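GTPase activator-like protein (Chaetomium thermophilum, PDB 6SSH) probably acts as a GTPase activator, the chain described being the Rap/ran-GAP-type (TSC2 GAP) domain of a longer protein. Local coordinates at residues 52-60 with 92-100. Sequence-based numbering, arbitrary orientation. Where two conformers were deposited one is given.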
ATOM      1  N   GLY A  52     -12.200   4.728   7.630  1.00 11.57           N
ATOM      2  CA  GLY A  52     -11.470   5.541   8.576  1.00 11.55           C
ATOM      3  C   GLY A  52     -10.907   6.847   8.037  1.00 10.26           C
ATOM      4  O   GLY A  52     -10.435   7.707   8.782  1.00 12.46           O
ATOM      5  N   LEU A  53     -10.852   7.019   6.726  1.00  9.25           N
ATOM      6  CA  LEU A  53     -10.342   8.273   6.130  1.00  9.95           C
ATOM      7  C   LEU A  53     -11.352   9.384   6.341  1.00 10.49           C
ATOM      8  O   LEU A  53     -12.544   9.202   6.120  1.00 11.28           O
ATOM      9  CB  LEU A  53     -10.052   8.078   4.629  1.00 10.11           C
ATOM     10  CG  LEU A  53      -8.946   7.093   4.270  1.00  9.40           C
ATOM     11  CD1 LEU A  53      -8.964   6.867   2.785  1.00  9.27           C
ATOM     12  CD2 LEU A  53      -7.611   7.604   4.728  1.00 10.32           C
ATOM     13  N   ASP A  54     -10.885  10.553   6.748  1.00 10.74           N
ATOM     14  CA  ASP A  54     -11.767  11.660   7.075  1.00 10.22           C
ATOM     15  C   ASP A  54     -12.610  12.079   5.878  1.00 10.69           C
ATOM     16  O   ASP A  54     -12.108  12.403   4.821  1.00 10.63           O
ATOM     17  CB  ASP A  54     -10.911  12.852   7.512  1.00 10.65           C
ATOM     18  CG  ASP A  54     -11.752  14.081   7.985  1.00 10.80           C
ATOM     19  OD1 ASP A  54     -12.866  13.911   8.457  1.00 12.62           O
ATOM     20  OD2 ASP A  54     -11.156  15.144   7.875  1.00 13.89           O
ATOM     21  N   ARG A  55     -13.918  12.159   6.114  1.00 11.06           N
ATOM     22  CA  ARG A  55     -14.890  12.664   5.140  0.52 11.47           C
ATOM     23  C   ARG A  55     -15.367  14.098   5.470  1.00 13.34           C
ATOM     24  O   ARG A  55     -16.206  14.664   4.762  1.00 14.38           O
ATOM     25  CB  ARG A  55     -16.039  11.660   4.990  0.52 13.27           C
ATOM     26  CG  ARG A  55     -17.026  11.620   6.130  0.52 18.60           C
ATOM     27  CD  ARG A  55     -18.062  10.534   5.935  0.52 23.04           C
ATOM     28  NE  ARG A  55     -18.960  10.869   4.839  0.52 21.13           N
ATOM     29  CZ  ARG A  55     -19.876  11.827   4.884  0.52 21.99           C
ATOM     30  NH1 ARG A  55     -20.066  12.509   5.999  0.52 23.63           N
ATOM     31  NH2 ARG A  55     -20.642  12.064   3.840  0.52 25.44           N
ATOM     32  N   VAL A  56     -14.861  14.694   6.533  1.00 11.90           N
ATOM     33  CA  VAL A  56     -15.347  16.029   6.995  1.00 12.71           C
ATOM     34  C   VAL A  56     -14.455  17.164   6.578  1.00 14.26           C
ATOM     35  O   VAL A  56     -14.911  18.146   6.004  1.00 16.69           O
ATOM     36  CB  VAL A  56     -15.511  16.017   8.541  1.00 13.43           C
ATOM     37  CG1 VAL A  56     -16.075  17.354   9.042  1.00 16.72           C
ATOM     38  CG2 VAL A  56     -16.434  14.951   8.911  1.00 15.38           C
ATOM     39  N   ASN A  57     -13.172  17.082   6.909  1.00 12.59           N
ATOM     40  CA  ASN A  57     -12.278  18.182   6.759  1.00 15.00           C
ATOM     41  C   ASN A  57     -11.018  17.924   5.998  1.00 14.24           C
ATOM     42  O   ASN A  57     -10.067  18.687   6.082  1.00 14.76           O
ATOM     43  CB  ASN A  57     -11.805  18.749   8.145  1.00 19.63           C
ATOM     44  CG  ASN A  57     -12.928  19.093   9.108  1.00 30.09           C
ATOM     45  OD1 ASN A  57     -13.679  20.033   8.876  1.00 33.20           O
ATOM     46  ND2 ASN A  57     -12.997  18.371  10.228  1.00 31.24           N
ATOM     47  N   ASP A  58     -10.973  16.814   5.237  1.00 11.78           N
ATOM     48  CA  ASP A  58      -9.798  16.473   4.421  1.00 11.75           C
ATOM     49  C   ASP A  58      -8.531  16.320   5.248  1.00 11.66           C
ATOM     50  O   ASP A  58      -7.443  16.472   4.735  1.00 11.57           O
ATOM     51  CB  ASP A  58      -9.563  17.449   3.276  1.00 11.69           C
ATOM     52  CG  ASP A  58     -10.655  17.428   2.218  1.00 11.27           C
ATOM     53  OD1 ASP A  58     -11.247  16.329   2.005  1.00 11.70           O
ATOM     54  OD2 ASP A  58     -10.913  18.498   1.572  1.00 11.94           O
ATOM     55  N   MET A  59      -8.681  15.890   6.489  1.00 10.66           N
ATOM     56  CA  MET A  59      -7.530  15.716   7.344  1.00 11.24           C
ATOM     57  C   MET A  59      -6.569  14.648   6.810  1.00 11.61           C
ATOM     58  O   MET A  59      -5.348  14.727   7.031  1.00 12.32           O
ATOM     59  CB  MET A  59      -8.014  15.296   8.739  1.00 13.46           C
ATOM     60  CG  MET A  59      -6.837  15.054   9.681  1.00 16.21           C
ATOM     61  SD  MET A  59      -7.470  14.683  11.352  1.00 21.38           S
ATOM     62  CE  MET A  59      -8.100  13.069  11.248  1.00 27.33           C
ATOM     63  N   ASP A  60      -7.127  13.640   6.123  1.00 10.51           N
ATOM     64  CA  ASP A  60      -6.327  12.559   5.561  1.00 10.19           C
ATOM     65  C   ASP A  60      -6.084  12.780   4.064  1.00  9.42           C
ATOM     66  O   ASP A  60      -5.665  11.831   3.365  1.00 11.22           O
ATOM     67  CB  ASP A  60      -7.020  11.229   5.792  1.00 11.13           C
ATOM     68  CG  ASP A  60      -7.130  10.914   7.254  1.00 10.74           C
ATOM     69  OD1 ASP A  60      -6.108  11.037   7.995  1.00 12.21           O
ATOM     70  OD2 ASP A  60      -8.210  10.612   7.744  1.00 11.94           O
ATOM     71  N   CYS A  92       3.918  11.724  12.301  1.00 10.59           N
ATOM     72  CA  CYS A  92       2.913  11.312  11.309  1.00  9.82           C
ATOM     73  C   CYS A  92       1.936  10.326  11.898  1.00 10.98           C
ATOM     74  O   CYS A  92       1.586   9.319  11.236  1.00 10.11           O
ATOM     75  CB  CYS A  92       3.567  10.759  10.044  1.00 10.07           C
ATOM     76  SG  CYS A  92       4.714  11.917   9.232  1.00 12.17           S
ATOM     77  N   ILE A  93       1.510  10.541  13.133  1.00 10.07           N
ATOM     78  CA  ILE A  93       0.572   9.612  13.764  1.00 11.09           C
ATOM     79  C   ILE A  93      -0.737   9.595  12.984  1.00  9.59           C
ATOM     80  O   ILE A  93      -1.440   8.561  13.009  1.00 10.12           O
ATOM     81  CB  ILE A  93       0.314   9.900  15.258  1.00 13.20           C
ATOM     82  CG1 ILE A  93      -0.498  11.142  15.445  1.00 14.76           C
ATOM     83  CG2 ILE A  93       1.645   9.913  16.025  1.00 14.74           C
ATOM     84  CD1 ILE A  93      -0.831  11.396  16.935  1.00 18.80           C
ATOM     85  N   MET A  94      -1.130  10.667  12.314  1.00  9.85           N
ATOM     86  CA  MET A  94      -2.373  10.646  11.566  0.68 10.61           C
ATOM     87  C   MET A  94      -2.288   9.677  10.362  1.00 10.09           C
ATOM     88  O   MET A  94      -3.306   9.160   9.926  1.00 10.61           O
ATOM     89  CB  MET A  94      -2.828  12.045  11.197  0.68 10.42           C
ATOM     90  CG  MET A  94      -3.145  12.930  12.380  0.68 12.02           C
ATOM     91  SD  MET A  94      -4.453  12.234  13.397  0.68 11.43           S
ATOM     92  CE  MET A  94      -4.637  13.570  14.481  0.68 12.44           C
ATOM     93  N   LYS A  95      -1.081   9.438   9.834  1.00  8.65           N
ATOM     94  CA  LYS A  95      -0.915   8.416   8.781  1.00  8.56           C
ATOM     95  C   LYS A  95      -0.744   7.049   9.406  1.00  9.22           C
ATOM     96  O   LYS A  95      -1.333   6.070   8.906  1.00 10.42           O
ATOM     97  CB  LYS A  95       0.291   8.717   7.930  1.00  8.62           C
ATOM     98  CG  LYS A  95       0.269  10.122   7.321  1.00  8.58           C
ATOM     99  CD  LYS A  95       1.221  10.239   6.141  1.00 10.11           C
ATOM    100  CE  LYS A  95       1.468  11.691   5.695  1.00  9.54           C
ATOM    101  NZ  LYS A  95       2.198  11.775   4.409  1.00 10.13           N
ATOM    102  N   LYS A  96       0.016   6.920  10.473  1.00  9.15           N
ATOM    103  CA  LYS A  96       0.265   5.633  11.135  0.66  9.68           C
ATOM    104  C   LYS A  96      -1.007   5.001  11.594  1.00  9.85           C
ATOM    105  O   LYS A  96      -1.131   3.750  11.622  1.00 11.48           O
ATOM    106  CB  LYS A  96       1.294   5.761  12.266  0.66 10.98           C
ATOM    107  CG  LYS A  96       1.713   4.544  12.996  0.66 12.47           C
ATOM    108  CD  LYS A  96       2.343   3.481  12.104  0.66 15.74           C
ATOM    109  CE  LYS A  96       2.630   2.161  12.802  0.66 16.21           C
ATOM    110  NZ  LYS A  96       3.695   2.262  13.804  0.66 18.54           N
ATOM    111  N   ARG A  97      -1.999   5.803  11.999  1.00 10.07           N
ATOM    112  CA  ARG A  97      -3.230   5.231  12.539  1.00  9.44           C
ATOM    113  C   ARG A  97      -3.939   4.402  11.476  1.00 10.13           C
ATOM    114  O   ARG A  97      -4.686   3.465  11.866  1.00 12.51           O
ATOM    115  CB  ARG A  97      -4.173   6.289  13.118  1.00 10.73           C
ATOM    116  CG  ARG A  97      -4.988   7.057  12.051  1.00 10.62           C
ATOM    117  CD  ARG A  97      -5.827   8.148  12.745  1.00 12.02           C
ATOM    118  NE  ARG A  97      -7.015   8.504  11.980  1.00 11.72           N
ATOM    119  CZ  ARG A  97      -7.045   9.407  11.038  1.00 10.01           C
ATOM    120  NH1 ARG A  97      -8.179   9.653  10.447  1.00 11.97           N
ATOM    121  NH2 ARG A  97      -5.971  10.035  10.602  1.00 10.41           N
ATOM    122  N   HIS A  98      -3.742   4.714  10.217  1.00  8.67           N
ATOM    123  CA  HIS A  98      -4.340   3.895   9.154  1.00  8.34           C
ATOM    124  C   HIS A  98      -3.510   2.654   8.902  1.00  9.34           C
ATOM    125  O   HIS A  98      -3.993   1.544   9.099  1.00 10.34           O
ATOM    126  CB  HIS A  98      -4.512   4.691   7.879  1.00  9.55           C
ATOM    127  CG  HIS A  98      -5.337   5.903   8.053  1.00  9.59           C
ATOM    128  ND1 HIS A  98      -6.675   5.811   8.353  1.00 10.41           N
ATOM    129  CD2 HIS A  98      -5.042   7.201   7.911  1.00 11.83           C
ATOM    130  CE1 HIS A  98      -7.152   7.060   8.454  1.00 11.13           C
ATOM    131  NE2 HIS A  98      -6.180   7.907   8.208  1.00 11.65           N
ATOM    132  N   ILE A  99      -2.253   2.828   8.519  1.00  9.83           N
ATOM    133  CA  ILE A  99      -1.463   1.647   8.127  1.00 10.63           C
ATOM    134  C   ILE A  99      -1.158   0.764   9.321  1.00 10.15           C
ATOM    135  O   ILE A  99      -1.108  -0.470   9.134  1.00 10.79           O
ATOM    136  CB  ILE A  99      -0.228   2.028   7.289  1.00 15.31           C
ATOM    137  CG1 ILE A  99       0.712   2.826   8.157  1.00 20.54           C
ATOM    138  CG2 ILE A  99      -0.677   2.742   5.968  1.00 13.47           C
ATOM    139  CD1 ILE A  99       1.934   2.107   8.457  1.00 30.35           C
ATOM    140  N   GLY A 100      -1.061   1.275  10.519  1.00 10.05           N
ATOM    141  CA  GLY A 100      -0.804   0.449  11.691  1.00  9.89           C
ATOM    142  C   GLY A 100      -1.981  -0.380  12.104  1.00 10.85           C
ATOM    143  O   GLY A 100      -1.825  -1.360  12.836  1.00 14.89           O
TER
HETATM  144  O   HOH W   1      -3.479  11.308   7.415  1.00 12.09           O
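Asp60 of the loop grips the adjacent Arg97-His98 pair of helix 93-99 through a bidentate carboxylate–guanidinium salt bridge joined by a His–carboxylate hydrogen bond. Arg97 approaches end-on: NH2 donates to OD1 of Asp60 (2.8 Å) and NH1 to OD2 (2.9 Å), each bond using a syn lone pair, with the two planes turned 32° apart. Its CG sits between the backbone N and the carbonyl carbon (chi1 79°), and from there the chain runs extended to NE, which brings the guanidinium to the loop. His98 reaches the same OD1 by another path. NE2 of His98 donates to OD1 of Asp60 at 3.1 Å, nearly straight (169°); the oxygen lies in the ring plane but is met from above the carboxylate, the two planes being nearly perpendicular. A water also donates to OD1, and OD2 accepts from the backbone N of Asp54 through its anti lone pair, so that three donors at OD1 and two at OD2 hold this buried carboxylate in place. Within the Rap/ran-GAP domain, Arg97 and His98 open the Arg-His-Ile-Gly-Asn-Asp motif familiar from Rap-GAP relatives; Asn101, whose ND2 is bonded to O of Arg97, probably corresponds to their catalytic asparagine, the 'Asn thumb'. The loop, between strands 39-42 and 63-68, is shaped by Asp54, which forms an Asx turn through OD1 to the N of Val56 and also receives the N of Met59 at OD2 (2.9 Å); Asp58 is bridged to Arg42. The imidazole of His98 is packed on both sides: CG of Arg97 lies over one face, and CD2 of Leu53 over the opposite one in a CH-pi contact, 3.9 Å from the ring centroid, Leu53 also packing on Val75 and His77 of strand 73-78. Beyond the ring edge, O of Gly52 comes within 3.4 Å of CE1 of His98. On the more exposed side Met59, bent at chi3, brings CE obliquely against NH1 of Arg97.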